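Aminopeptidase YwaD (Bacillus subtilis, PDB 6HC6) removes N-terminal amino acids from peptides as a secreted, monomeric aminopeptidase that carries two zinc ions. Local coordinates at residues V173-N178 and I196-I201; Q228-I233 and F288-A293; N263-S268 and D323-S328; L296-S301 and S370-P375. One frame throughout, in Å; residues are numbered along the deposited sequence.

Contact 1 (V173-N178 and I196-I201)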
loop_
_atom_site.group_PDB
_atom_site.type_symbol
_atom_site.label_atom_id
_atom_site.label_comp_id
_atom_site.label_asym_id
_atom_site.label_seq_id
_atom_site.Cartn_x
_atom_site.Cartn_y
_atom_site.Cartn_z
ATOM N N VAL A 173 -8.602 -19.601 12.736
ATOM C CA VAL A 173 -8.406 -19.909 11.327
ATOM C C VAL A 173 -6.926 -19.776 11.034
ATOM O O VAL A 173 -6.319 -18.746 11.341
ATOM C CB VAL A 173 -9.214 -18.970 10.407
ATOM C CG1 VAL A 173 -8.981 -19.323 8.937
ATOM C CG2 VAL A 173 -10.693 -19.030 10.733
ATOM N N ILE A 174 -6.341 -20.821 10.459
ATOM C CA ILE A 174 -4.998 -20.774 9.893
ATOM C C ILE A 174 -5.144 -20.979 8.391
ATOM O O ILE A 174 -5.642 -22.020 7.945
ATOM C CB ILE A 174 -4.086 -21.843 10.516
ATOM C CG1 ILE A 174 -4.059 -21.693 12.043
ATOM C CG2 ILE A 174 -2.695 -21.786 9.908
ATOM C CD1 ILE A 174 -3.321 -22.813 12.767
ATOM N N ILE A 175 -4.743 -19.984 7.611
ATOM C CA ILE A 175 -4.772 -20.071 6.158
ATOM C C ILE A 175 -3.338 -20.224 5.685
ATOM O O ILE A 175 -2.474 -19.433 6.070
ATOM C CB ILE A 175 -5.442 -18.836 5.526
ATOM C CG1 ILE A 175 -6.847 -18.647 6.103
ATOM C CG2 ILE A 175 -5.497 -18.990 4.018
ATOM C CD1 ILE A 175 -7.571 -17.384 5.633
ATOM N N TYR A 176 -3.066 -21.253 4.888
ATOM C CA TYR A 176 -1.712 -21.454 4.394
ATOM C C TYR A 176 -1.638 -21.206 2.894
ATOM O O TYR A 176 -2.569 -21.524 2.145
ATOM C CB TYR A 176 -1.178 -22.848 4.744
ATOM C CG TYR A 176 -1.900 -24.029 4.156
ATOM C CD1 TYR A 176 -3.014 -24.578 4.795
ATOM C CD2 TYR A 176 -1.429 -24.651 3.012
ATOM C CE1 TYR A 176 -3.659 -25.698 4.274
ATOM C CE2 TYR A 176 -2.068 -25.772 2.490
ATOM C CZ TYR A 176 -3.179 -26.283 3.123
ATOM O OH TYR A 176 -3.810 -27.394 2.598
ATOM N N ASN A 177 -0.519 -20.624 2.473
ATOM C CA ASN A 177 -0.338 -20.252 1.079
ATOM C C ASN A 177 -0.392 -21.489 0.192
ATOM O O ASN A 177 0.016 -22.579 0.591
ATOM C CB ASN A 177 0.999 -19.537 0.902
ATOM C CG ASN A 177 0.965 -18.501 -0.190
ATOM O OD1 ASN A 177 0.245 -18.643 -1.179
ATOM N ND2 ASN A 177 1.761 -17.447 -0.029
ATOM N N ASN A 178 -0.930 -21.322 -1.014
ATOM C CA ASN A 178 -0.824 -22.343 -2.046
ATOM C C ASN A 178 0.339 -22.071 -2.984
ATOM O O ASN A 178 0.526 -22.806 -3.957
ATOM C CB ASN A 178 -2.126 -22.445 -2.846
ATOM C CG ASN A 178 -2.461 -21.165 -3.601
ATOM O OD1 ASN A 178 -1.974 -20.084 -3.275
ATOM N ND2 ASN A 178 -3.297 -21.291 -4.620
ATOM N N ILE A 196 -12.645 -14.365 15.711
ATOM C CA ILE A 196 -11.680 -15.382 16.124
ATOM C C ILE A 196 -10.336 -15.008 15.515
ATOM O O ILE A 196 -10.268 -14.169 14.601
ATOM C CB ILE A 196 -12.136 -16.803 15.715
ATOM C CG1 ILE A 196 -12.417 -16.885 14.213
ATOM C CG2 ILE A 196 -13.377 -17.198 16.491
ATOM C CD1 ILE A 196 -12.780 -18.291 13.749
ATOM N N PRO A 197 -9.241 -15.577 16.020
ATOM C CA PRO A 197 -7.934 -15.320 15.399
ATOM C C PRO A 197 -7.898 -15.826 13.966
ATOM O O PRO A 197 -8.481 -16.864 13.644
ATOM C CB PRO A 197 -6.956 -16.097 16.287
ATOM C CG PRO A 197 -7.667 -16.284 17.593
ATOM C CD PRO A 197 -9.126 -16.376 17.252
ATOM N N VAL A 198 -7.221 -15.066 13.099
ATOM C CA VAL A 198 -6.985 -15.440 11.707
ATOM C C VAL A 198 -5.514 -15.182 11.401
ATOM O O VAL A 198 -5.048 -14.042 11.512
ATOM C CB VAL A 198 -7.870 -14.647 10.731
ATOM C CG1 VAL A 198 -7.621 -15.119 9.303
ATOM C CG2 VAL A 198 -9.367 -14.750 11.102
ATOM N N VAL A 199 -4.783 -16.224 11.005
ATOM C CA VAL A 199 -3.363 -16.077 10.698
ATOM C C VAL A 199 -3.053 -16.753 9.370
ATOM O O VAL A 199 -3.744 -17.679 8.938
ATOM C CB VAL A 199 -2.437 -16.639 11.808
ATOM C CG1 VAL A 199 -2.773 -16.027 13.179
ATOM C CG2 VAL A 199 -2.469 -18.174 11.838
ATOM N N GLY A 200 -2.007 -16.274 8.718
ATOM C CA GLY A 200 -1.534 -16.861 7.473
ATOM C C GLY A 200 -0.146 -17.433 7.678
ATOM O O GLY A 200 0.659 -16.869 8.419
ATOM N N ILE A 201 0.117 -18.577 7.050
ATOM C CA ILE A 201 1.403 -19.251 7.182
ATOM C C ILE A 201 1.854 -19.721 5.809
ATOM O O ILE A 201 1.095 -19.706 4.836
ATOM C CB ILE A 201 1.347 -20.438 8.166
ATOM C CG1 ILE A 201 0.443 -21.540 7.604
ATOM C CG2 ILE A 201 0.874 -19.970 9.547
ATOM C CD1 ILE A 201 0.398 -22.800 8.465
#

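Contact 2 (Q228-I233 and F288-A293)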
loop_
_atom_site.group_PDB
_atom_site.type_symbol
_atom_site.label_atom_id
_atom_site.label_comp_id
_atom_site.label_asym_id
_atom_site.label_seq_id
_atom_site.Cartn_x
_atom_site.Cartn_y
_atom_site.Cartn_z
ATOM N N GLN A 228 0.255 8.475 10.429
ATOM C CA GLN A 228 0.188 9.895 10.138
ATOM C C GLN A 228 0.461 10.123 8.664
ATOM O O GLN A 228 1.093 9.305 7.988
ATOM C CB GLN A 228 1.170 10.705 10.991
ATOM C CG GLN A 228 2.602 10.190 10.966
ATOM C CD GLN A 228 2.760 8.891 11.731
ATOM O OE1 GLN A 228 2.245 8.740 12.840
ATOM N NE2 GLN A 228 3.434 7.921 11.118
ATOM N N ASN A 229 -0.044 11.250 8.180
ATOM C CA ASN A 229 0.245 11.746 6.847
ATOM C C ASN A 229 1.126 12.976 6.996
ATOM O O ASN A 229 1.030 13.704 7.990
ATOM C CB ASN A 229 -1.037 12.127 6.095
ATOM C CG ASN A 229 -2.016 10.979 5.989
ATOM O OD1 ASN A 229 -1.620 9.841 5.762
ATOM N ND2 ASN A 229 -3.300 11.270 6.150
ATOM N N ILE A 230 1.994 13.190 6.022
ATOM C CA ILE A 230 2.869 14.361 6.007
ATOM C C ILE A 230 2.500 15.182 4.788
ATOM O O ILE A 230 2.622 14.705 3.652
ATOM C CB ILE A 230 4.353 13.970 5.994
ATOM C CG1 ILE A 230 4.663 13.053 7.180
ATOM C CG2 ILE A 230 5.232 15.221 6.075
ATOM C CD1 ILE A 230 4.649 11.608 6.835
ATOM N N ILE A 231 2.040 16.408 5.021
ATOM C CA ILE A 231 1.484 17.247 3.976
ATOM C C ILE A 231 2.365 18.475 3.840
ATOM O O ILE A 231 2.477 19.262 4.783
ATOM C CB ILE A 231 0.039 17.655 4.293
ATOM C CG1 ILE A 231 -0.808 16.409 4.611
ATOM C CG2 ILE A 231 -0.521 18.472 3.137
ATOM C CD1 ILE A 231 -1.935 16.707 5.599
ATOM N N GLY A 232 2.968 18.646 2.669
ATOM C CA GLY A 232 3.738 19.846 2.377
ATOM C C GLY A 232 3.097 20.640 1.262
ATOM O O GLY A 232 2.914 20.122 0.158
ATOM N N ILE A 233 2.751 21.900 1.517
ATOM C CA ILE A 233 1.933 22.676 0.592
ATOM C C ILE A 233 2.760 23.805 -0.000
ATOM O O ILE A 233 3.434 24.547 0.726
ATOM C CB ILE A 233 0.670 23.224 1.271
ATOM C CG1 ILE A 233 -0.159 22.051 1.812
ATOM C CG2 ILE A 233 -0.118 24.069 0.287
ATOM C CD1 ILE A 233 -1.462 22.471 2.478
ATOM N N PHE A 288 1.901 18.223 -1.645
ATOM C CA PHE A 288 2.675 16.989 -1.718
ATOM C C PHE A 288 2.396 16.190 -0.459
ATOM O O PHE A 288 2.577 16.692 0.657
ATOM C CB PHE A 288 4.165 17.276 -1.853
ATOM C CG PHE A 288 4.515 18.090 -3.054
ATOM C CD1 PHE A 288 4.517 19.476 -2.989
ATOM C CD2 PHE A 288 4.809 17.475 -4.261
ATOM C CE1 PHE A 288 4.838 20.243 -4.101
ATOM C CE2 PHE A 288 5.123 18.244 -5.382
ATOM C CZ PHE A 288 5.142 19.625 -5.295
ATOM N N ILE A 289 1.921 14.965 -0.615
ATOM C CA ILE A 289 1.502 14.211 0.555
ATOM C C ILE A 289 2.188 12.861 0.568
ATOM O O ILE A 289 2.153 12.126 -0.429
ATOM C CB ILE A 289 -0.021 14.026 0.615
ATOM C CG1 ILE A 289 -0.706 15.362 0.346
ATOM C CG2 ILE A 289 -0.371 13.444 1.968
ATOM C CD1 ILE A 289 -2.193 15.325 0.551
ATOM N N ALA A 290 2.779 12.532 1.710
ATOM C CA ALA A 290 3.217 11.183 2.032
ATOM C C ALA A 290 2.147 10.562 2.931
ATOM O O ALA A 290 1.944 11.013 4.066
ATOM C CB ALA A 290 4.589 11.213 2.712
ATOM N N PHE A 291 1.448 9.543 2.416
ATOM C CA PHE A 291 0.345 8.915 3.129
ATOM C C PHE A 291 0.852 7.778 3.999
ATOM O O PHE A 291 1.587 6.918 3.522
ATOM C CB PHE A 291 -0.690 8.355 2.152
ATOM C CG PHE A 291 -1.548 9.402 1.506
ATOM C CD1 PHE A 291 -2.300 10.280 2.274
ATOM C CD2 PHE A 291 -1.621 9.483 0.127
ATOM C CE1 PHE A 291 -3.085 11.255 1.663
ATOM C CE2 PHE A 291 -2.413 10.438 -0.482
ATOM C CZ PHE A 291 -3.144 11.324 0.288
ATOM N N GLY A 292 0.413 7.735 5.252
ATOM C CA GLY A 292 0.720 6.585 6.076
ATOM C C GLY A 292 -0.315 5.486 5.915
ATOM O O GLY A 292 -1.397 5.703 5.387
ATOM N N ALA A 293 0.042 4.281 6.360
ATOM C CA ALA A 293 -0.929 3.191 6.546
ATOM C C ALA A 293 -1.710 2.851 5.274
ATOM O O ALA A 293 -2.868 2.436 5.333
ATOM C CB ALA A 293 -1.911 3.508 7.684
#

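Contact 3 (N263-S268 and D323-S328). With ZN (zinc ion), chain D.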
loop_
_atom_site.group_PDB
_atom_site.type_symbol
_atom_site.label_atom_id
_atom_site.label_comp_id
_atom_site.label_asym_id
_atom_site.label_seq_id
_atom_site.Cartn_x
_atom_site.Cartn_y
_atom_site.Cartn_z
ATOM N N ASN A 263 6.732 1.320 -0.974
ATOM C CA ASN A 263 6.668 2.375 -1.972
ATOM C C ASN A 263 7.674 3.470 -1.633
ATOM O O ASN A 263 7.374 4.657 -1.708
ATOM C CB ASN A 263 5.249 2.954 -2.040
ATOM C CG ASN A 263 5.095 3.972 -3.157
ATOM O OD1 ASN A 263 5.744 3.860 -4.195
ATOM N ND2 ASN A 263 4.229 4.965 -2.949
ATOM N N GLY A 264 8.878 3.068 -1.233
ATOM C CA GLY A 264 9.948 4.051 -1.136
ATOM C C GLY A 264 10.116 4.802 -2.440
ATOM O O GLY A 264 10.365 6.012 -2.454
ATOM N N SER A 265 9.945 4.097 -3.560
ATOM C CA SER A 265 10.117 4.707 -4.867
ATOM C C SER A 265 9.167 5.879 -5.062
ATOM O O SER A 265 9.595 6.973 -5.443
ATOM C CB SER A 265 9.913 3.662 -5.974
ATOM O OG SER A 265 8.558 3.226 -6.000
ATOM N N GLY A 266 7.866 5.666 -4.850
ATOM C CA GLY A 266 6.922 6.753 -5.070
ATOM C C GLY A 266 7.132 7.901 -4.103
ATOM O O GLY A 266 7.018 9.072 -4.476
ATOM N N THR A 267 7.414 7.581 -2.840
ATOM C CA THR A 267 7.709 8.620 -1.864
ATOM C C THR A 267 8.902 9.452 -2.312
ATOM O O THR A 267 8.875 10.690 -2.254
ATOM C CB THR A 267 7.965 7.986 -0.497
ATOM O OG1 THR A 267 6.789 7.266 -0.078
ATOM C CG2 THR A 267 8.282 9.067 0.554
ATOM N N SER A 268 9.939 8.783 -2.815
ATOM C CA SER A 268 11.163 9.470 -3.206
ATOM C C SER A 268 10.957 10.314 -4.459
ATOM O O SER A 268 11.504 11.417 -4.564
ATOM C CB SER A 268 12.277 8.440 -3.413
ATOM O OG SER A 268 12.101 7.738 -4.636
ATOM N N ASP A 323 3.084 5.105 -6.992
ATOM C CA ASP A 323 3.184 3.890 -6.177
ATOM C C ASP A 323 3.819 2.805 -7.036
ATOM O O ASP A 323 3.154 2.256 -7.917
ATOM C CB ASP A 323 1.801 3.467 -5.654
ATOM C CG ASP A 323 1.852 2.355 -4.603
ATOM O OD1 ASP A 323 2.915 1.779 -4.362
ATOM O OD2 ASP A 323 0.799 2.044 -3.990
ATOM N N MET A 324 5.077 2.528 -6.769
ATOM C CA MET A 324 5.886 1.515 -7.440
ATOM C C MET A 324 6.419 2.029 -8.766
ATOM O O MET A 324 6.043 1.574 -9.781
ATOM C CB MET A 324 5.143 0.182 -7.550
ATOM C CG MET A 324 5.040 -0.544 -6.239
ATOM S SD MET A 324 4.016 -2.011 -6.154
ATOM C CE MET A 324 4.887 -3.071 -7.289
ATOM N N VAL A 325 7.347 2.938 -8.659
ATOM C CA VAL A 325 7.826 3.599 -9.860
ATOM C C VAL A 325 9.332 3.425 -10.045
ATOM O O VAL A 325 9.942 4.179 -10.777
ATOM C CB VAL A 325 7.443 5.092 -9.853
ATOM C CG1 VAL A 325 5.939 5.252 -10.079
ATOM C CG2 VAL A 325 7.881 5.754 -8.545
ATOM N N GLY A 326 9.940 2.423 -9.413
ATOM C CA GLY A 326 11.372 2.274 -9.594
ATOM C C GLY A 326 11.946 0.877 -9.735
ATOM O O GLY A 326 13.155 0.699 -9.544
ATOM N N THR A 327 11.142 -0.126 -10.077
ATOM C CA THR A 327 11.685 -1.479 -10.055
ATOM C C THR A 327 12.749 -1.640 -11.131
ATOM O O THR A 327 12.669 -1.034 -12.205
ATOM C CB THR A 327 10.595 -2.532 -10.249
ATOM O OG1 THR A 327 11.173 -3.829 -10.063
ATOM C CG2 THR A 327 10.024 -2.472 -11.658
ATOM N N SER A 328 13.779 -2.426 -10.809
ATOM C CA SER A 328 14.773 -2.833 -11.795
ATOM C C SER A 328 14.322 -4.034 -12.604
ATOM O O SER A 328 15.009 -4.396 -13.569
ATOM C CB SER A 328 16.100 -3.199 -11.126
ATOM O OG SER A 328 15.916 -4.289 -10.236
HETATM ZN ZN ZN D . 2.019 0.553 -2.905
HETATM O O HOH W 1 1.255 -0.752 -4.210
HETATM O O HOH W 2 0.913 -0.693 -1.682
#

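Contact 4 (L296-S301 and S370-P375)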
loop_
_atom_site.group_PDB
_atom_site.type_symbol
_atom_site.label_atom_id
_atom_site.label_comp_id
_atom_site.label_asym_id
_atom_site.label_seq_id
_atom_site.Cartn_x
_atom_site.Cartn_y
_atom_site.Cartn_z
ATOM N N LEU A 296 -2.751 -1.079 4.939
ATOM C CA LEU A 296 -3.872 -1.571 5.718
ATOM C C LEU A 296 -5.208 -1.273 5.064
ATOM O O LEU A 296 -6.250 -1.568 5.659
ATOM C CB LEU A 296 -3.841 -0.960 7.118
ATOM C CG LEU A 296 -2.649 -1.353 7.984
ATOM C CD1 LEU A 296 -2.810 -0.680 9.344
ATOM C CD2 LEU A 296 -2.648 -2.873 8.159
ATOM N N GLY A 297 -5.207 -0.673 3.875
ATOM C CA GLY A 297 -6.455 -0.371 3.202
ATOM C C GLY A 297 -6.654 1.119 2.974
ATOM O O GLY A 297 -7.757 1.638 3.173
ATOM N N LEU A 298 -5.596 1.816 2.555
ATOM C CA LEU A 298 -5.690 3.228 2.194
ATOM C C LEU A 298 -6.092 4.080 3.392
ATOM O O LEU A 298 -6.840 5.041 3.255
ATOM C CB LEU A 298 -6.685 3.447 1.043
ATOM C CG LEU A 298 -6.644 2.428 -0.090
ATOM C CD1 LEU A 298 -7.587 2.835 -1.234
ATOM C CD2 LEU A 298 -5.191 2.278 -0.589
ATOM N N LEU A 299 -5.607 3.725 4.584
ATOM C CA LEU A 299 -6.155 4.381 5.773
ATOM C C LEU A 299 -5.766 5.850 5.846
ATOM O O LEU A 299 -6.560 6.679 6.316
ATOM C CB LEU A 299 -5.705 3.658 7.038
ATOM C CG LEU A 299 -6.213 2.219 7.137
ATOM C CD1 LEU A 299 -5.900 1.658 8.521
ATOM C CD2 LEU A 299 -7.710 2.132 6.839
ATOM N N GLY A 300 -4.563 6.192 5.404
ATOM C CA GLY A 300 -4.120 7.574 5.471
ATOM C C GLY A 300 -4.778 8.450 4.429
ATOM O O GLY A 300 -5.217 9.559 4.742
ATOM N N SER A 301 -4.853 7.974 3.181
ATOM C CA SER A 301 -5.526 8.781 2.165
ATOM C C SER A 301 -7.029 8.864 2.423
ATOM O O SER A 301 -7.643 9.913 2.179
ATOM C CB SER A 301 -5.231 8.224 0.767
ATOM O OG SER A 301 -5.574 6.859 0.696
ATOM N N SER A 370 -6.611 0.127 -5.517
ATOM C CA SER A 370 -5.706 -0.386 -4.482
ATOM C C SER A 370 -4.467 0.487 -4.285
ATOM O O SER A 370 -3.384 -0.012 -3.975
ATOM C CB SER A 370 -5.304 -1.832 -4.783
ATOM O OG SER A 370 -6.469 -2.621 -4.937
ATOM N N SER A 371 -4.609 1.797 -4.446
ATOM C CA SER A 371 -3.607 2.737 -3.956
ATOM C C SER A 371 -4.317 4.035 -3.618
ATOM O O SER A 371 -5.542 4.134 -3.708
ATOM C CB SER A 371 -2.472 2.965 -4.961
ATOM O OG SER A 371 -1.393 3.616 -4.291
ATOM N N ASP A 372 -3.540 5.040 -3.235
ATOM C CA ASP A 372 -4.108 6.209 -2.585
ATOM C C ASP A 372 -4.839 7.149 -3.534
ATOM O O ASP A 372 -5.448 8.112 -3.069
ATOM C CB ASP A 372 -2.998 6.952 -1.842
ATOM C CG ASP A 372 -2.476 6.153 -0.667
ATOM O OD1 ASP A 372 -1.256 5.933 -0.623
ATOM O OD2 ASP A 372 -3.282 5.752 0.215
ATOM N N HIS A 373 -4.823 6.891 -4.840
ATOM C CA HIS A 373 -5.685 7.663 -5.724
ATOM C C HIS A 373 -7.154 7.328 -5.517
ATOM O O HIS A 373 -8.017 8.096 -5.947
ATOM C CB HIS A 373 -5.313 7.401 -7.183
ATOM C CG HIS A 373 -5.497 5.976 -7.604
ATOM N ND1 HIS A 373 -4.862 4.923 -6.979
ATOM C CD2 HIS A 373 -6.239 5.430 -8.598
ATOM C CE1 HIS A 373 -5.207 3.792 -7.567
ATOM N NE2 HIS A 373 -6.047 4.072 -8.549
ATOM N N VAL A 374 -7.459 6.209 -4.869
ATOM C CA VAL A 374 -8.834 5.718 -4.858
ATOM C C VAL A 374 -9.717 6.633 -4.015
ATOM O O VAL A 374 -10.814 6.975 -4.463
ATOM C CB VAL A 374 -8.909 4.257 -4.380
ATOM C CG1 VAL A 374 -10.359 3.844 -4.133
ATOM C CG2 VAL A 374 -8.266 3.331 -5.412
ATOM N N PRO A 375 -9.324 7.043 -2.800
ATOM C CA PRO A 375 -10.197 7.974 -2.058
ATOM C C PRO A 375 -10.437 9.285 -2.788
ATOM O O PRO A 375 -11.524 9.870 -2.660
ATOM C CB PRO A 375 -9.434 8.186 -0.740
ATOM C CG PRO A 375 -8.678 6.930 -0.563
ATOM C CD PRO A 375 -8.243 6.532 -1.946
HETATM O O HOH W 3 -3.055 5.574 2.835
#

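Contact 1 (V173-N178 and I196-I201)
V199 O is held from the facing strand by two donors: I175 N, 2.8 Å from V199 O with an N-H...O angle of 175°, and a weaker CA-H...O contact from I174. The same double grip recurs at I175 O, which accepts from I201 N at 2.9 Å while G200 CA comes to 3.1 Å from it. With V173 N to P197 O, V199 N to V173 O and N177 N to I201 O, five backbone bonds join the strands, all of the parallel type. This is the β-strand pairing of the PA domain, and the two strands are connected by a long excursion without helix or strand. On the face carrying I174, Y176, V199 and I201, I201 does most of the packing. Its CG1 lies between the backbone N and the carbonyl carbon (chi1 66°), which brings CG1 to 3.5 Å from Y176 CB and CD1 to 3.6 Å from I174 CG2. I174 and V199 lie alongside each other and point the same way, CG1 to CG2. The opposite face, with V173, I175 and V198, is covered by helix 158-167. Just before strand 198-201 begins, I196 CD1 meets V173 CG2 at 3.7 Å. Beyond the other end, N177 OD1 bonds to R153 and to the backbone N of K179.

Contact 2 (Q228-I233 and F288-A293)
N229 meets the rim of the F291 ring with its amide group, CG lying in the ring plane at 3.8 Å from F291 CD1 and the amide plane turned 88° to the ring. Its CG stands anti to the carbonyl carbon (chi1 -57°), and from there OD1 reaches across to the backbone of G292. The bond from G292 N to N229 OD1 is 3.0 Å long, 158° at the hydrogen and in the plane of the amide, so a side-chain carbonyl takes up the pairing where the strand 285-291 gives out. The other end of the amide, ND2, is satisfied by G300 O and Q90 OE1. One face of the F291 ring carries I289 CG2, 3.5 Å above the plane and offset toward the rim. Strands 226-234 and 285-291 run antiparallel here, as neighbours in the mixed sheet at the heart of the M28 peptidase fold. I230 with A290 and G232 with F288 are hydrogen-bonded pairs, with four N-H...O bonds; the straightest, G232 N to F288 O, measures 2.8 Å. I231 with I289 is the non-hydrogen-bonded pair between them. On its face the two isoleucines lie side by side and point the same way, I231 CG1 at 4.0 Å from I289 CG2, and both touch Y304 of helix 299-306. On the other face, I230 CD1 comes to 4.1 Å from A290 CB, and both residues rest on Y251. G232 has no side chain there, and its carbonyl O lies at the edge of the F288 ring, 3.6 Å from CD1.

Contact 3 (N263-S268 and D323-S328)
A cis peptide bond precedes N263, whose side-chain OD1 is then gripped from opposite faces of its amide plane by two backbone N-H groups. M324 N, from the facing loop, lies 3.0 Å from N263 OD1; G266 N, three residues on in the helix, lies 2.9 Å from it and makes an Asx motif. Both donors stand about 50° out of the plane, away from the lone-pair directions. CG is anti to the backbone N (chi1 -175°), a rotation that directs the amide at D323, and N263 CG comes to 3.3 Å from D323 OD1. ND2 bonds to L322 O. A second tie lies further on: V325 N donates to S265 OG at 2.9 Å with an angle of 167°, and that hydroxyl also bonds to N261 O. V325 CG2 fits against G266 N, at 3.7 Å. The loop directly follows strand 316-322, and helix 260-277 comes shortly after strand 244-250; these strands are parallel neighbours, and the M28 metal site lies at their C-terminal ends. An alanine at N263 would probably leave M324 N and G266 N without this shared acceptor and the loop beside D323 less firmly fixed. D323 binds the zinc ion with both oxygens, OD1 at 2.1 Å and OD2 at 2.2 Å; two waters, H250 and D262 complete its shell. OD2 also accepts a hydrogen bond from S371 OG. Since M324 directly follows the zinc ligand, the grip of N263 on its N-H is consistent with a second-shell role in positioning the bidentate carboxylate.

Contact 4 (L296-S301 and S370-P375)
The carboxylate of D372 is met at OD2 by the hydroxyl of S301, which donates from the anti side, 20° out of the carboxylate plane, with S301 OG only 2.6 Å from D372 OD2. A water makes a second tie to the same oxygen, donating to it at 2.6 Å while it accepts from S301 N. The D372 side chain also packs by its CB against the ring of F291. At the other flat group, the H373 imidazole, V374 CG2 lies over one face, offset toward the rim, and S371 CB sits at the edge in plane. S301 OG lies between its backbone N and carbonyl carbon (chi1 55°), which turns it to D372 and also sets it 3.4 Å from P375 CG. Two helix starts are thus brought together, those of 299-306 and 373-378, beside the metal site of the M28 domain; the side chain of D372 lies about 3 Å from that of H250 at nearest atoms. L298, at the N-cap position of helix 299-306, supplies the apolar part. Its CD1 meets V374 CB at 3.7 Å, crossing the valine at about a right angle, and also touches S371 O and P375 CD, while CD2 lies over the S371 carbonyl. An alanine at D372 would probably leave the S301 hydroxyl and the bridging water without their common acceptor. Within its own segment, S371 O accepts from V374 N.

How the contacts relate
All four contacts are buried, but they lie in different parts of the chain. Contact 1 stands apart in the PA domain, its nearest atoms about 12 Å from contact 4 and farther from the others; contacts 2, 3 and 4 lie in the peptidase domain. Contacts 1 and 2 are both strand pairings, one parallel and one antiparallel, and rest mainly on backbone bonds. Contacts 3 and 4 join helix starts and loops through side-chain oxygens near the zinc ions, and contact 4 adds a leucine packed on V374 and P375. Contact 4 touches both neighbours: A293 O of contact 2 probably accepts a hydrogen bond from L299 N, and contacts 3 and 4 meet at the zinc-binding carboxylate.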